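Local coordinates for protein gamma-glutamyltransferase 1 Threonine peptidase. MEROPS family T03 (PDB 7D9E) that probably transfers gamma-glutamyl groups to amino acids and amines by transpeptidation, as in theanine synthesis, or to water by hydrolysis, at residues A[152-155]-A[156-160]; A[58-61]-A[62-66]. All coordinates share one frame; numbering follows the deposited sequence.

Contact 1: A[152-155]-A[156-160]; sequences PAIG and YAQTG
Pro152 opens the last turns of an alpha helix by offering its carbonyl O to the backbone N of Tyr156, 3.0 Å away and in the carbonyl plane. The same oxygen lies 3.3 Å from Tyr156 CD2, because CG is turned back beside the backbone N (chi1 -76°) and the ring folds along the preceding turn. With an alanine in place of Tyr156, a gap is likely to open beside Pro152 O and Tyr38 to lose its partner ring. Ala153 O takes the N-H of Ala157 at 3.0 Å. Ile154 O does the same for Gln158 N. Alongside, Ile154 CG2 lies 3.4 Å from Gln158 NE2, the two side chains pointing the same way. Gly155 O is gripped twice by Thr159: by N at 2.9 Å, nearly along the C=O axis, and by OG1 at 2.9 Å, from above the carbonyl plane. Gly160 is the first residue to leave helical angles; at its phi and psi a CB would press on the carbonyl O of Thr159, which calls for glycine. In the fold, Pro152 and Tyr156 pack on helices 37-48 and 53-67, while Ile154 and Gln158 meet helix 200-212.

Contact 2: A[58-61]-A[62-66]; sequences VATA and FTLAV
Val58 to Ala61 and Phe62 to Val66 are consecutive turns of one alpha helix, 53-67. The contact is local and wholly buried, inside a large subunit that belongs to the Ntn-hydrolase clan. The helix is enclosed by helices 37-48, 146-159 and 200-212, and by a second chain of the enzyme. Each carbonyl from Val58 to Ala61 accepts the N-H four residues on. The bond from Phe62 N to Val58 O is 3.1 Å long and fairly straight, at 169°. That from Ala65 N to Ala61 O is more bent, at 144°. Ala61 O has another partner, the hydroxyl of Tyr18 of the neighbouring chain, which ties this turn to the other subunit. Side chains also meet turn to turn. Val58 CG1 is anti to its own N (chi1 172°), which lays it alongside the Phe62 ring, 3.9 Å from Phe62 CE2. Thr60 and Leu64 also run side by side, and Thr60 CG2 lies 3.9 Å from Leu64 CD1. The Thr60 hydroxyl turns back instead, to Ala56 O one turn earlier. Leu64 CG rests 3.4 Å from Thr60 O. The bound DON is about 13 Å from the Leu64 side chain, so Leu64 does not touch it. Thr63 satisfies its buried hydroxyl within the helix. Its N is 3.0 Å and its OG1 2.9 Å from Ala59 O, and the two donors reach that oxygen from opposite faces of the carbonyl plane.

How the contacts relate
Contact 2 comes first along the chain, on helix 53-67. Contact 1 follows on helix 146-159, with the hairpin strands 77-84 and 87-93 and helix 130-141 lying between. Neither closes a loop, since each joins adjacent turns of its own helix. The two are in series and neither nest nor cross. In space the centres of contact 1 and contact 2 are about 10 Å apart, and the helices touch. Val66 at the end of contact 2 makes much of this join: its CG1 lies 3.5 Å from Ala157 N, and its CG2 3.5 Å from Ala153 O. Both contacts also meet helices 37-48 and 200-212, so together they help unite four helices of the subunit.

Contact 1: A[152-155]-A[156-160]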
loop_
_atom_site.group_PDB
_atom_site.type_symbol
_atom_site.label_atom_id
_atom_site.label_comp_id
_atom_site.label_asym_id
_atom_site.label_seq_id
_atom_site.Cartn_x
_atom_site.Cartn_y
_atom_site.Cartn_z
ATOM N N PRO A 152 -19.572 11.295 -8.150
ATOM C CA PRO A 152 -19.112 11.908 -6.896
ATOM C C PRO A 152 -17.735 12.537 -7.021
ATOM O O PRO A 152 -17.524 13.677 -6.586
ATOM C CB PRO A 152 -19.109 10.725 -5.909
ATOM C CG PRO A 152 -20.143 9.793 -6.447
ATOM C CD PRO A 152 -19.979 9.892 -7.954
ATOM N N ALA A 153 -16.782 11.806 -7.602
ATOM C CA ALA A 153 -15.434 12.336 -7.765
ATOM C C ALA A 153 -15.434 13.577 -8.643
ATOM O O ALA A 153 -14.742 14.560 -8.350
ATOM C CB ALA A 153 -14.535 11.259 -8.366
ATOM N N ILE A 154 -16.188 13.555 -9.740
ATOM C CA ILE A 154 -16.259 14.740 -10.589
ATOM C C ILE A 154 -16.735 15.938 -9.780
ATOM O O ILE A 154 -16.212 17.051 -9.918
ATOM C CB ILE A 154 -17.172 14.471 -11.796
ATOM C CG1 ILE A 154 -16.527 13.445 -12.729
ATOM C CG2 ILE A 154 -17.461 15.753 -12.555
ATOM C CD1 ILE A 154 -17.529 12.773 -13.650
ATOM N N GLY A 155 -17.735 15.725 -8.920
ATOM C CA GLY A 155 -18.262 16.820 -8.123
ATOM C C GLY A 155 -17.241 17.395 -7.162
ATOM O O GLY A 155 -17.118 18.611 -7.047
ATOM N N TYR A 156 -16.477 16.528 -6.484
ATOM C CA TYR A 156 -15.443 17.024 -5.573
ATOM C C TYR A 156 -14.356 17.765 -6.328
ATOM O O TYR A 156 -13.801 18.747 -5.811
ATOM C CB TYR A 156 -14.843 15.898 -4.716
ATOM C CG TYR A 156 -15.755 15.469 -3.593
ATOM C CD1 TYR A 156 -16.113 16.357 -2.581
ATOM C CD2 TYR A 156 -16.281 14.193 -3.567
ATOM C CE1 TYR A 156 -16.961 15.972 -1.570
ATOM C CE2 TYR A 156 -17.147 13.797 -2.541
ATOM C CZ TYR A 156 -17.466 14.686 -1.559
ATOM O OH TYR A 156 -18.317 14.313 -0.548
ATOM N N ALA A 157 -14.066 17.362 -7.574
ATOM C CA ALA A 157 -13.085 18.104 -8.357
ATOM C C ALA A 157 -13.631 19.458 -8.779
ATOM O O ALA A 157 -12.917 20.467 -8.721
ATOM C CB ALA A 157 -12.670 17.296 -9.591
ATOM N N GLN A 158 -14.903 19.514 -9.188
ATOM C CA GLN A 158 -15.492 20.762 -9.661
ATOM C C GLN A 158 -15.708 21.775 -8.540
ATOM O O GLN A 158 -15.397 22.961 -8.703
ATOM C CB GLN A 158 -16.846 20.473 -10.326
ATOM C CG GLN A 158 -16.744 19.821 -11.671
ATOM C CD GLN A 158 -18.090 19.345 -12.178
ATOM O OE1 GLN A 158 -19.088 19.347 -11.445
ATOM N NE2 GLN A 158 -18.120 18.927 -13.430
ATOM N N THR A 159 -16.311 21.347 -7.427
ATOM C CA THR A 159 -16.766 22.273 -6.397
ATOM C C THR A 159 -15.957 22.207 -5.113
ATOM O O THR A 159 -16.164 23.052 -4.233
ATOM C CB THR A 159 -18.260 22.071 -6.082
ATOM O OG1 THR A 159 -18.513 20.724 -5.683
ATOM C CG2 THR A 159 -19.109 22.385 -7.311
ATOM N N GLY A 160 -15.066 21.238 -4.974
ATOM C CA GLY A 160 -13.988 21.285 -4.009
ATOM C C GLY A 160 -14.189 20.341 -2.832
ATOM O O GLY A 160 -15.242 19.728 -2.641
#

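Contact 2: A[58-61]-A[62-66]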
loop_
_atom_site.group_PDB
_atom_site.type_symbol
_atom_site.label_atom_id
_atom_site.label_comp_id
_atom_site.label_asym_id
_atom_site.label_seq_id
_atom_site.Cartn_x
_atom_site.Cartn_y
_atom_site.Cartn_z
ATOM N N VAL A 58 -15.012 1.417 -6.579
ATOM C CA VAL A 58 -14.713 2.245 -7.744
ATOM C C VAL A 58 -15.007 3.707 -7.445
ATOM O O VAL A 58 -14.169 4.590 -7.666
ATOM C CB VAL A 58 -15.498 1.744 -8.965
ATOM C CG1 VAL A 58 -15.335 2.716 -10.116
ATOM C CG2 VAL A 58 -15.023 0.352 -9.326
ATOM N N ALA A 59 -16.202 3.985 -6.929
ATOM C CA ALA A 59 -16.554 5.370 -6.639
ATOM C C ALA A 59 -15.594 5.960 -5.613
ATOM O O ALA A 59 -15.175 7.117 -5.736
ATOM C CB ALA A 59 -18.008 5.446 -6.175
ATOM N N THR A 60 -15.214 5.164 -4.605
ATOM C CA THR A 60 -14.328 5.649 -3.545
ATOM C C THR A 60 -12.925 5.929 -4.073
ATOM O O THR A 60 -12.323 6.966 -3.757
ATOM C CB THR A 60 -14.294 4.606 -2.427
ATOM O OG1 THR A 60 -15.609 4.450 -1.878
ATOM C CG2 THR A 60 -13.322 5.029 -1.319
ATOM N N ALA A 61 -12.398 5.031 -4.904
ATOM C CA ALA A 61 -11.056 5.216 -5.438
ATOM C C ALA A 61 -10.970 6.462 -6.304
ATOM O O ALA A 61 -9.979 7.195 -6.247
ATOM C CB ALA A 61 -10.636 3.986 -6.234
ATOM N N PHE A 62 -11.997 6.731 -7.123
ATOM C CA PHE A 62 -11.941 7.975 -7.890
ATOM C C PHE A 62 -12.130 9.185 -6.988
ATOM O O PHE A 62 -11.507 10.232 -7.217
ATOM C CB PHE A 62 -12.944 7.959 -9.039
ATOM C CG PHE A 62 -12.505 7.139 -10.226
ATOM C CD1 PHE A 62 -11.430 7.527 -10.995
ATOM C CD2 PHE A 62 -13.189 5.983 -10.567
ATOM C CE1 PHE A 62 -11.042 6.776 -12.120
ATOM C CE2 PHE A 62 -12.813 5.229 -11.684
ATOM C CZ PHE A 62 -11.725 5.613 -12.435
ATOM N N THR A 63 -12.947 9.060 -5.931
ATOM C CA THR A 63 -13.126 10.179 -5.003
ATOM C C THR A 63 -11.808 10.553 -4.344
ATOM O O THR A 63 -11.436 11.734 -4.307
ATOM C CB THR A 63 -14.176 9.843 -3.944
ATOM O OG1 THR A 63 -15.465 9.792 -4.564
ATOM C CG2 THR A 63 -14.234 10.920 -2.876
ATOM N N LEU A 64 -11.070 9.556 -3.850
ATOM C CA LEU A 64 -9.801 9.841 -3.191
ATOM C C LEU A 64 -8.731 10.337 -4.159
ATOM O O LEU A 64 -7.788 11.013 -3.725
ATOM C CB LEU A 64 -9.329 8.604 -2.437
ATOM C CG LEU A 64 -10.260 8.125 -1.321
ATOM C CD1 LEU A 64 -9.852 6.743 -0.786
ATOM C CD2 LEU A 64 -10.293 9.138 -0.190
ATOM N N ALA A 65 -8.851 10.024 -5.455
ATOM C CA ALA A 65 -7.970 10.600 -6.461
ATOM C C ALA A 65 -8.146 12.109 -6.557
ATOM O O ALA A 65 -7.249 12.807 -7.056
ATOM C CB ALA A 65 -8.244 9.932 -7.803
ATOM N N VAL A 66 -9.278 12.622 -6.071
ATOM C CA VAL A 66 -9.528 14.048 -5.964
ATOM C C VAL A 66 -9.183 14.576 -4.575
ATOM O O VAL A 66 -8.455 15.561 -4.439
ATOM C CB VAL A 66 -10.997 14.354 -6.321
ATOM C CG1 VAL A 66 -11.267 15.844 -6.169
ATOM C CG2 VAL A 66 -11.329 13.877 -7.723
#